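PDB 3L1W: Endonuclease/exonuclease/phosphatase domain-containing protein from Enterococcus faecalis, which belongs to the DNase I-like endonuclease/exonuclease/phosphatase family and may act as a 3'-5' RNA exonuclease, although its cellular role is unknown. Local coordinates for residues T5-D11 and Q42-Q48; C28-N32 and L52-F58; L74-Y78 and I111-F117. One frame throughout, in Å; residues are numbered along the deposited sequence.

Contact 1: residues T5-D11 and Q42-Q48; sequences TYNVRVD and QEVRPNQ
Q42's side chain (chi1 m, chi2 p) folds back over T5 and N7: NE2 donates to T5 OG1 at 3.0 Å, while OE1 packs 3.4 Å from N7 CB. Water 1 bridges T5 OG1 and Q42 OE1. Strands 5-7 and 42-44 are parallel neighbours whose short axes diverge by 50° and approach to 6.2 Å. Their bridge pairs N7 with Q42 (CA-CA 4.4 Å): Q42 N donates to Y6 O and V8 N to Q42 O, both at 3.1 Å. Beyond it, E43 takes a positive phi (70/57) and with V44 forms a G1 bulge opposite G73, and V8 CG2 meets V44 CG1 at 3.5 Å. N7 (chi1 t) closes an Asx turn, OD1 accepting from R9 N at 3.0 Å, and its ND2 donates both to E43 OE2 at 3.0 Å and to D166. The other E43 oxygen, OE1, receives V10 N at 2.9 Å and, through water 2, reaches R9 NH1; R9 NE is salt-bridged to D15. At the start of helix 46-55, Q48 grips the loop: NE2 donates to R9 O and OE1 accepts from D11 N, each at 3.0 Å, and OE1 also takes R45 N at 2.8 Å. N47 ND2 reaches D11 OD2 at 2.9 Å. An Asn and a Glu near the ends of adjacent strands, with D166, H132 and H242 nearby, are consistent with the active site of DNase I-like enzymes, in which the equivalent Glu usually binds the metal. No metal is modelled here, but both carboxylate oxygens of E43 accept hydrogen bonds from segment 5-11, which fixes its orientation.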
loop_
_atom_site.group_PDB
_atom_site.type_symbol
_atom_site.label_atom_id
_atom_site.label_comp_id
_atom_site.label_asym_id
_atom_site.label_seq_id
_atom_site.Cartn_x
_atom_site.Cartn_y
_atom_site.Cartn_z
ATOM N N THR A 5 -10.279 8.614 -1.186
ATOM C CA THR A 5 -11.048 9.393 -0.233
ATOM C C THR A 5 -10.708 8.866 1.163
ATOM O O THR A 5 -10.492 7.671 1.354
ATOM C CB THR A 5 -12.567 9.341 -0.528
ATOM O OG1 THR A 5 -13.285 10.070 0.479
ATOM C CG2 THR A 5 -13.078 7.898 -0.565
ATOM N N TYR A 6 -10.637 9.764 2.138
ATOM C CA TYR A 6 -10.207 9.368 3.477
ATOM C C TYR A 6 -10.852 10.290 4.498
ATOM O O TYR A 6 -10.582 11.502 4.523
ATOM C CB TYR A 6 -8.679 9.470 3.553
ATOM C CG TYR A 6 -7.996 8.825 4.748
ATOM C CD1 TYR A 6 -8.649 7.888 5.552
ATOM C CD2 TYR A 6 -6.673 9.142 5.055
ATOM C CE1 TYR A 6 -7.995 7.290 6.626
ATOM C CE2 TYR A 6 -6.019 8.551 6.116
ATOM C CZ TYR A 6 -6.677 7.632 6.903
ATOM O OH TYR A 6 -5.997 7.065 7.968
ATOM N N ASN A 7 -11.736 9.724 5.311
ATOM C CA ASN A 7 -12.285 10.430 6.448
ATOM C C ASN A 7 -11.287 10.244 7.576
ATOM O O ASN A 7 -11.099 9.118 8.061
ATOM C CB ASN A 7 -13.656 9.847 6.814
ATOM C CG ASN A 7 -14.288 10.534 8.013
ATOM O OD1 ASN A 7 -13.605 10.926 8.954
ATOM N ND2 ASN A 7 -15.607 10.676 7.985
ATOM N N VAL A 8 -10.636 11.344 7.976
ATOM C CA VAL A 8 -9.495 11.249 8.884
ATOM C C VAL A 8 -9.841 11.387 10.353
ATOM O O VAL A 8 -8.934 11.388 11.191
ATOM C CB VAL A 8 -8.364 12.247 8.509
ATOM C CG1 VAL A 8 -7.848 11.960 7.097
ATOM C CG2 VAL A 8 -8.833 13.702 8.664
ATOM N N ARG A 9 -11.146 11.473 10.647
ATOM C CA ARG A 9 -11.686 11.625 12.012
ATOM C C ARG A 9 -11.425 13.002 12.630
ATOM O O ARG A 9 -10.276 13.409 12.851
ATOM C CB ARG A 9 -11.211 10.491 12.937
ATOM C CG ARG A 9 -11.576 10.673 14.418
ATOM C CD ARG A 9 -13.068 10.543 14.702
ATOM N NE ARG A 9 -13.285 10.437 16.150
ATOM C CZ ARG A 9 -14.474 10.346 16.733
ATOM N NH1 ARG A 9 -15.577 10.349 15.999
ATOM N NH2 ARG A 9 -14.556 10.249 18.062
ATOM N N VAL A 10 -12.508 13.713 12.912
ATOM C CA VAL A 10 -12.419 15.073 13.422
ATOM C C VAL A 10 -11.628 15.075 14.735
ATOM O O VAL A 10 -11.713 14.134 15.522
ATOM C CB VAL A 10 -13.832 15.681 13.625
ATOM C CG1 VAL A 10 -14.546 15.019 14.797
ATOM C CG2 VAL A 10 -13.755 17.188 13.823
ATOM N N ASP A 11 -10.838 16.121 14.951
ATOM C CA ASP A 11 -10.127 16.287 16.210
ATOM C C ASP A 11 -11.155 16.469 17.322
ATOM O O ASP A 11 -11.946 17.416 17.295
ATOM C CB ASP A 11 -9.213 17.510 16.118
ATOM C CG ASP A 11 -8.286 17.654 17.315
ATOM O OD1 ASP A 11 -8.154 16.699 18.107
ATOM O OD2 ASP A 11 -7.671 18.738 17.447
ATOM N N GLN A 42 -12.319 14.084 4.566
ATOM C CA GLN A 42 -13.417 14.556 5.408
ATOM C C GLN A 42 -12.986 14.705 6.866
ATOM O O GLN A 42 -12.045 14.045 7.314
ATOM C CB GLN A 42 -14.637 13.628 5.339
ATOM C CG GLN A 42 -15.177 13.384 3.936
ATOM C CD GLN A 42 -14.338 12.359 3.196
ATOM O OE1 GLN A 42 -13.914 11.359 3.777
ATOM N NE2 GLN A 42 -14.101 12.593 1.912
ATOM N N GLU A 43 -13.697 15.574 7.582
ATOM C CA GLU A 43 -13.575 15.766 9.037
ATOM C C GLU A 43 -12.271 16.428 9.470
ATOM O O GLU A 43 -11.518 15.876 10.265
ATOM C CB GLU A 43 -13.798 14.454 9.797
ATOM C CG GLU A 43 -15.197 13.877 9.598
ATOM C CD GLU A 43 -15.605 12.875 10.668
ATOM O OE1 GLU A 43 -15.022 12.894 11.765
ATOM O OE2 GLU A 43 -16.540 12.078 10.420
ATOM N N VAL A 44 -12.008 17.616 8.942
ATOM C CA VAL A 44 -10.822 18.359 9.339
ATOM C C VAL A 44 -11.173 19.753 9.857
ATOM O O VAL A 44 -11.682 20.603 9.121
ATOM C CB VAL A 44 -9.782 18.442 8.194
ATOM C CG1 VAL A 44 -9.124 17.081 8.004
ATOM C CG2 VAL A 44 -10.429 18.924 6.882
ATOM N N ARG A 45 -10.903 19.966 11.137
ATOM C CA ARG A 45 -10.971 21.294 11.720
ATOM C C ARG A 45 -9.747 22.081 11.251
ATOM O O ARG A 45 -8.835 21.511 10.635
ATOM C CB ARG A 45 -11.038 21.182 13.244
ATOM C CG ARG A 45 -12.351 20.549 13.721
ATOM C CD ARG A 45 -12.456 20.484 15.243
ATOM N NE ARG A 45 -12.233 21.793 15.842
ATOM C CZ ARG A 45 -13.091 22.807 15.765
ATOM N NH1 ARG A 45 -12.798 23.968 16.337
ATOM N NH2 ARG A 45 -14.240 22.666 15.117
ATOM N N PRO A 46 -9.724 23.396 11.507
ATOM C CA PRO A 46 -8.639 24.207 10.938
ATOM C C PRO A 46 -7.241 23.726 11.302
ATOM O O PRO A 46 -6.339 23.779 10.457
ATOM C CB PRO A 46 -8.907 25.595 11.523
ATOM C CG PRO A 46 -10.401 25.629 11.668
ATOM C CD PRO A 46 -10.785 24.234 12.107
ATOM N N ASN A 47 -7.049 23.260 12.532
ATOM C CA ASN A 47 -5.739 22.753 12.916
ATOM C C ASN A 47 -5.324 21.530 12.101
ATOM O O ASN A 47 -4.154 21.363 11.764
ATOM C CB ASN A 47 -5.675 22.464 14.419
ATOM C CG ASN A 47 -6.587 21.330 14.840
ATOM O OD1 ASN A 47 -7.752 21.271 14.443
ATOM N ND2 ASN A 47 -6.059 20.420 15.641
ATOM N N GLN A 48 -6.290 20.680 11.772
ATOM C CA GLN A 48 -6.024 19.494 10.963
ATOM C C GLN A 48 -5.685 19.888 9.525
ATOM O O GLN A 48 -4.812 19.295 8.898
ATOM C CB GLN A 48 -7.234 18.559 10.992
ATOM C CG GLN A 48 -7.564 18.087 12.402
ATOM C CD GLN A 48 -8.824 17.237 12.448
ATOM O OE1 GLN A 48 -9.923 17.758 12.637
ATOM N NE2 GLN A 48 -8.668 15.925 12.276
HETATM O O HOH W 1 -13.974 8.796 2.856
HETATM O O HOH W 2 -16.342 11.504 13.566
HETATM O O HOH W 3 -9.525 21.311 16.634
#

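Contact 2: residues C28-N32 and L52-F58; sequences CQLIN and LKAYTTF
C28 opens the helical segment 28-32, part of helix 20-34, with its CA 5.5 Å from that of T56. Its chi1 m rotamer puts SG among apolar groups of the last turn of helix 46-55 and just beyond: 3.8 Å from Y55 CB, 3.8 Å from T56 CG2 and 4.0 Å from L52 CD2. One turn on, I31 (m, t) also points across. Its CD1 lies 3.9 Å from L52 CD2, and its CG2 is 3.5 Å from F58 CE1 and 4.1 Å from T56 CG2. N32 (chi1 m) then supplies the polar clasp. ND2 donates to Y55 O at 3.0 Å and OD1 accepts from T57 N at 2.9 Å, so a single amide bridges the backbone where the second helix ends. Water 4 adds a link from N32 O to T57 OG1. T56, the first residue to leave helical geometry (-110/167), bends the chain away: its OG1 (chi1 p) accepts from F58 N at 3.2 Å, which makes an ST turn, and donates to L52 O at 2.8 Å. Beneath the pair, I31 and F58 rest on L77, and L52 on I41 and V44. Two helices packed side by side over one face of the seven-stranded sheet, the second turning straight into edge strand 59-64, form part of an outer helical layer of the four-layered alpha/beta sandwich typical of the DNase I-like fold.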
loop_
_atom_site.group_PDB
_atom_site.type_symbol
_atom_site.label_atom_id
_atom_site.label_comp_id
_atom_site.label_asym_id
_atom_site.label_seq_id
_atom_site.Cartn_x
_atom_site.Cartn_y
_atom_site.Cartn_z
ATOM N N CYS A 28 -0.736 11.598 8.113
ATOM C CA CYS A 28 -0.015 12.319 7.069
ATOM C C CYS A 28 1.012 11.439 6.353
ATOM O O CYS A 28 1.216 11.567 5.142
ATOM C CB CYS A 28 0.647 13.570 7.639
ATOM S SG CYS A 28 -0.558 14.841 8.116
ATOM N N GLN A 29 1.664 10.549 7.095
ATOM C CA GLN A 29 2.631 9.641 6.483
ATOM C C GLN A 29 1.937 8.644 5.566
ATOM O O GLN A 29 2.483 8.252 4.536
ATOM C CB GLN A 29 3.444 8.918 7.562
ATOM C CG GLN A 29 4.481 9.826 8.198
ATOM C CD GLN A 29 5.034 9.253 9.473
ATOM O OE1 GLN A 29 4.797 8.089 9.791
ATOM N NE2 GLN A 29 5.768 10.071 10.226
ATOM N N LEU A 30 0.729 8.232 5.937
ATOM C CA LEU A 30 -0.032 7.328 5.087
ATOM C C LEU A 30 -0.317 8.008 3.756
ATOM O O LEU A 30 -0.094 7.432 2.691
ATOM C CB LEU A 30 -1.330 6.909 5.786
ATOM C CG LEU A 30 -2.244 5.889 5.088
ATOM C CD1 LEU A 30 -3.181 5.262 6.112
ATOM C CD2 LEU A 30 -3.058 6.506 3.941
ATOM N N ILE A 31 -0.819 9.239 3.829
ATOM C CA ILE A 31 -1.098 10.026 2.634
ATOM C C ILE A 31 0.163 10.191 1.780
ATOM O O ILE A 31 0.134 9.975 0.565
ATOM C CB ILE A 31 -1.716 11.394 3.021
ATOM C CG1 ILE A 31 -3.097 11.165 3.647
ATOM C CG2 ILE A 31 -1.785 12.320 1.805
ATOM C CD1 ILE A 31 -3.665 12.372 4.403
ATOM N N ASN A 32 1.283 10.540 2.404
ATOM C CA ASN A 32 2.508 10.737 1.620
ATOM C C ASN A 32 2.978 9.467 0.930
ATOM O O ASN A 32 3.463 9.514 -0.205
ATOM C CB ASN A 32 3.635 11.271 2.490
ATOM C CG ASN A 32 3.434 12.721 2.866
ATOM O OD1 ASN A 32 2.629 13.431 2.259
ATOM N ND2 ASN A 32 4.175 13.172 3.866
ATOM N N LEU A 52 -2.278 19.013 7.582
ATOM C CA LEU A 52 -2.200 18.399 6.257
ATOM C C LEU A 52 -1.276 19.190 5.340
ATOM O O LEU A 52 -0.481 18.608 4.608
ATOM C CB LEU A 52 -3.581 18.271 5.619
ATOM C CG LEU A 52 -4.500 17.238 6.271
ATOM C CD1 LEU A 52 -5.896 17.293 5.652
ATOM C CD2 LEU A 52 -3.911 15.848 6.149
ATOM N N LYS A 53 -1.404 20.515 5.353
ATOM C CA LYS A 53 -0.515 21.352 4.556
ATOM C C LYS A 53 0.943 21.232 4.995
ATOM O O LYS A 53 1.846 21.222 4.162
ATOM C CB LYS A 53 -0.950 22.823 4.600
ATOM C CG LYS A 53 -2.313 23.089 3.966
ATOM C CD LYS A 53 -2.693 24.563 4.107
ATOM C CE LYS A 53 -4.060 24.836 3.510
ATOM N NZ LYS A 53 -4.539 26.227 3.799
ATOM N N ALA A 54 1.174 21.154 6.300
ATOM C CA ALA A 54 2.538 21.169 6.818
ATOM C C ALA A 54 3.245 19.826 6.647
ATOM O O ALA A 54 4.443 19.779 6.346
ATOM C CB ALA A 54 2.533 21.573 8.282
ATOM N N TYR A 55 2.494 18.742 6.825
ATOM C CA TYR A 55 3.100 17.413 6.933
ATOM C C TYR A 55 2.822 16.455 5.780
ATOM O O TYR A 55 3.330 15.340 5.778
ATOM C CB TYR A 55 2.711 16.761 8.269
ATOM C CG TYR A 55 3.259 17.518 9.450
ATOM C CD1 TYR A 55 4.596 17.431 9.788
ATOM C CD2 TYR A 55 2.436 18.325 10.225
ATOM C CE1 TYR A 55 5.107 18.126 10.866
ATOM C CE2 TYR A 55 2.938 19.026 11.311
ATOM C CZ TYR A 55 4.277 18.921 11.620
ATOM O OH TYR A 55 4.795 19.619 12.686
ATOM N N THR A 56 2.020 16.870 4.806
ATOM C CA THR A 56 1.934 16.104 3.569
ATOM C C THR A 56 2.582 16.888 2.441
ATOM O O THR A 56 2.865 18.092 2.562
ATOM C CB THR A 56 0.479 15.723 3.143
ATOM O OG1 THR A 56 -0.145 16.848 2.509
ATOM C CG2 THR A 56 -0.359 15.259 4.339
ATOM N N THR A 57 2.796 16.193 1.333
ATOM C CA THR A 57 3.436 16.771 0.162
ATOM C C THR A 57 2.421 17.437 -0.770
ATOM O O THR A 57 2.798 17.981 -1.804
ATOM C CB THR A 57 4.158 15.671 -0.622
ATOM O OG1 THR A 57 3.217 14.645 -0.959
ATOM C CG2 THR A 57 5.258 15.051 0.247
ATOM N N PHE A 58 1.148 17.423 -0.387
ATOM C CA PHE A 58 0.067 17.843 -1.290
ATOM C C PHE A 58 -0.340 19.313 -1.217
ATOM O O PHE A 58 -0.232 19.955 -0.177
ATOM C CB PHE A 58 -1.192 17.013 -1.019
ATOM C CG PHE A 58 -1.095 15.601 -1.487
ATOM C CD1 PHE A 58 -0.429 14.657 -0.735
ATOM C CD2 PHE A 58 -1.680 15.213 -2.681
ATOM C CE1 PHE A 58 -0.335 13.333 -1.172
ATOM C CE2 PHE A 58 -1.598 13.899 -3.127
ATOM C CZ PHE A 58 -0.915 12.955 -2.372
HETATM O O HOH W 4 3.942 12.026 -1.350
#

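Contact 3: residues L74-Y78 and I111-F117; sequences LAILY and IALWGLF. With EDO (1,2-ethanediol), chain K.
L74, L113 and F117 bury much of the surface between two strands, 74-78 and 111-117, that pack through side chains with no hydrogen bond. The segments run nearly the same way, crossing at -17° with axes 7.5 Å apart at their closest; L74 faces L113 (CA-CA 6.6 Å), and the strands spread to 9.6 Å between the CA atoms of Y78 and F117. L74 (m, t) reaches over with CD1, 3.4 Å from I111 O, 3.9 Å from I111 CG1 and 4.1 Å from L113 CB. In return L113 (t, p) sets CD2 3.6 Å from L74 O, 3.7 Å from A75 CA and 3.9 Å from I76 CG1. This is face-to-face packing of the two mixed sheets at the heart of the DNase I-like sandwich, 74-78 belonging to the seven-stranded sheet and 111-117 to the six-stranded one. F117 (chi1 m) spans the wider end: CZ touches I76 CG2 at 3.9 Å, and its edge meets the face of Y78 (chi1 p) in a T-shaped pair, centroids 5.1 Å apart and planes at 71°. W114 points its CB away and donates from NE1 to O2 of a 1,2-ethanediol, probably from the crystallisation liquor, at 2.9 Å.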
loop_
_atom_site.group_PDB
_atom_site.type_symbol
_atom_site.label_atom_id
_atom_site.label_comp_id
_atom_site.label_asym_id
_atom_site.label_seq_id
_atom_site.Cartn_x
_atom_site.Cartn_y
_atom_site.Cartn_z
ATOM N N LEU A 74 -13.857 20.201 4.901
ATOM C CA LEU A 74 -13.463 19.203 3.923
ATOM C C LEU A 74 -12.215 19.709 3.228
ATOM O O LEU A 74 -11.942 20.912 3.219
ATOM C CB LEU A 74 -14.556 19.024 2.877
ATOM C CG LEU A 74 -15.946 18.642 3.367
ATOM C CD1 LEU A 74 -16.921 18.548 2.196
ATOM C CD2 LEU A 74 -15.897 17.321 4.151
ATOM N N ALA A 75 -11.449 18.794 2.644
ATOM C CA ALA A 75 -10.302 19.200 1.848
ATOM C C ALA A 75 -10.201 18.325 0.625
ATOM O O ALA A 75 -10.677 17.181 0.609
ATOM C CB ALA A 75 -8.999 19.111 2.676
ATOM N N ILE A 76 -9.594 18.871 -0.417
ATOM C CA ILE A 76 -9.140 18.050 -1.524
ATOM C C ILE A 76 -7.649 18.279 -1.641
ATOM O O ILE A 76 -7.206 19.403 -1.861
ATOM C CB ILE A 76 -9.838 18.415 -2.848
ATOM C CG1 ILE A 76 -11.346 18.207 -2.721
ATOM C CG2 ILE A 76 -9.278 17.537 -3.987
ATOM C CD1 ILE A 76 -12.137 18.697 -3.926
ATOM N N LEU A 77 -6.879 17.218 -1.416
ATOM C CA LEU A 77 -5.435 17.286 -1.560
ATOM C C LEU A 77 -5.115 16.857 -2.976
ATOM O O LEU A 77 -5.698 15.899 -3.485
ATOM C CB LEU A 77 -4.757 16.323 -0.575
ATOM C CG LEU A 77 -5.082 16.510 0.904
ATOM C CD1 LEU A 77 -4.328 15.495 1.758
ATOM C CD2 LEU A 77 -4.754 17.935 1.344
ATOM N N TYR A 78 -4.193 17.553 -3.623
ATOM C CA TYR A 78 -3.791 17.148 -4.968
ATOM C C TYR A 78 -2.339 17.478 -5.251
ATOM O O TYR A 78 -1.752 18.381 -4.647
ATOM C CB TYR A 78 -4.724 17.745 -6.038
ATOM C CG TYR A 78 -4.729 19.255 -6.107
ATOM C CD1 TYR A 78 -4.004 19.928 -7.083
ATOM C CD2 TYR A 78 -5.460 20.004 -5.199
ATOM C CE1 TYR A 78 -4.020 21.317 -7.154
ATOM C CE2 TYR A 78 -5.478 21.397 -5.266
ATOM C CZ TYR A 78 -4.752 22.034 -6.242
ATOM O OH TYR A 78 -4.769 23.409 -6.302
ATOM N N ILE A 111 -21.414 20.878 4.079
ATOM C CA ILE A 111 -21.025 21.451 2.806
ATOM C C ILE A 111 -20.579 20.372 1.842
ATOM O O ILE A 111 -20.269 19.243 2.234
ATOM C CB ILE A 111 -19.886 22.477 2.953
ATOM C CG1 ILE A 111 -18.646 21.822 3.563
ATOM C CG2 ILE A 111 -20.349 23.680 3.792
ATOM C CD1 ILE A 111 -17.363 22.599 3.288
ATOM N N ALA A 112 -20.574 20.723 0.567
ATOM C CA ALA A 112 -19.832 19.956 -0.417
ATOM C C ALA A 112 -18.734 20.847 -0.953
ATOM O O ALA A 112 -18.920 22.056 -1.132
ATOM C CB ALA A 112 -20.735 19.479 -1.543
ATOM N N LEU A 113 -17.582 20.237 -1.204
ATOM C CA LEU A 113 -16.426 20.938 -1.744
ATOM C C LEU A 113 -16.122 20.281 -3.078
ATOM O O LEU A 113 -16.012 19.059 -3.157
ATOM C CB LEU A 113 -15.229 20.770 -0.796
ATOM C CG LEU A 113 -13.864 21.303 -1.258
ATOM C CD1 LEU A 113 -13.913 22.810 -1.513
ATOM C CD2 LEU A 113 -12.729 20.942 -0.277
ATOM N N TRP A 114 -15.984 21.077 -4.133
ATOM C CA TRP A 114 -15.698 20.502 -5.444
ATOM C C TRP A 114 -14.525 21.203 -6.129
ATOM O O TRP A 114 -14.149 22.333 -5.775
ATOM C CB TRP A 114 -16.957 20.549 -6.326
ATOM C CG TRP A 114 -17.433 21.956 -6.569
ATOM C CD1 TRP A 114 -18.338 22.658 -5.826
ATOM C CD2 TRP A 114 -17.009 22.835 -7.619
ATOM N NE1 TRP A 114 -18.499 23.921 -6.347
ATOM C CE2 TRP A 114 -17.697 24.050 -7.450
ATOM C CE3 TRP A 114 -16.109 22.709 -8.682
ATOM C CZ2 TRP A 114 -17.517 25.136 -8.309
ATOM C CZ3 TRP A 114 -15.932 23.782 -9.532
ATOM C CH2 TRP A 114 -16.634 24.982 -9.344
ATOM N N GLY A 115 -13.943 20.513 -7.103
ATOM C CA GLY A 115 -12.889 21.083 -7.923
ATOM C C GLY A 115 -12.983 20.577 -9.345
ATOM O O GLY A 115 -13.337 19.414 -9.584
ATOM N N LEU A 116 -12.694 21.461 -10.293
ATOM C CA LEU A 116 -12.555 21.072 -11.686
ATOM C C LEU A 116 -11.061 20.974 -11.941
ATOM O O LEU A 116 -10.320 21.935 -11.710
ATOM C CB LEU A 116 -13.201 22.112 -12.605
ATOM C CG LEU A 116 -13.356 21.697 -14.069
ATOM C CD1 LEU A 116 -14.355 20.544 -14.199
ATOM C CD2 LEU A 116 -13.784 22.888 -14.921
ATOM N N PHE A 117 -10.623 19.801 -12.387
ATOM C CA PHE A 117 -9.205 19.495 -12.514
ATOM C C PHE A 117 -8.866 19.095 -13.941
ATOM O O PHE A 117 -9.749 18.747 -14.730
ATOM C CB PHE A 117 -8.823 18.340 -11.580
ATOM C CG PHE A 117 -8.833 18.705 -10.117
ATOM C CD1 PHE A 117 -9.981 18.548 -9.354
ATOM C CD2 PHE A 117 -7.689 19.210 -9.510
ATOM C CE1 PHE A 117 -9.989 18.888 -8.006
ATOM C CE2 PHE A 117 -7.689 19.548 -8.162
ATOM C CZ PHE A 117 -8.831 19.384 -7.412
HETATM C C1 EDO K . -22.135 26.505 -6.917
HETATM O O1 EDO K . -22.248 26.144 -8.302
HETATM C C2 EDO K . -21.179 25.536 -6.233
HETATM O O2 EDO K . -20.128 26.229 -5.550
#

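Overall arrangement
All three contacts sit in one DNase I-like domain and together section it from outer helices to central sandwich. Contacts 1 and 2 alternate along the chain and share helix 46-55; their centres are 13 Å apart, and they touch where V44 meets L52 and Y6 meets L30. Contact 3 comes after both, 13 Å from contact 1 and 16 Å from contact 2. Strands 38-44 and 73-78 are neighbours in the seven-stranded sheet: its helix-covered face receives I31 and F58 on L77, while L74 and I76 look to the other sheet. Contact 1 holds the probable active-site residues N7 and E43 near strand ends, while contacts 2 and 3 are mainly hydrophobic packing on the sheet's two faces.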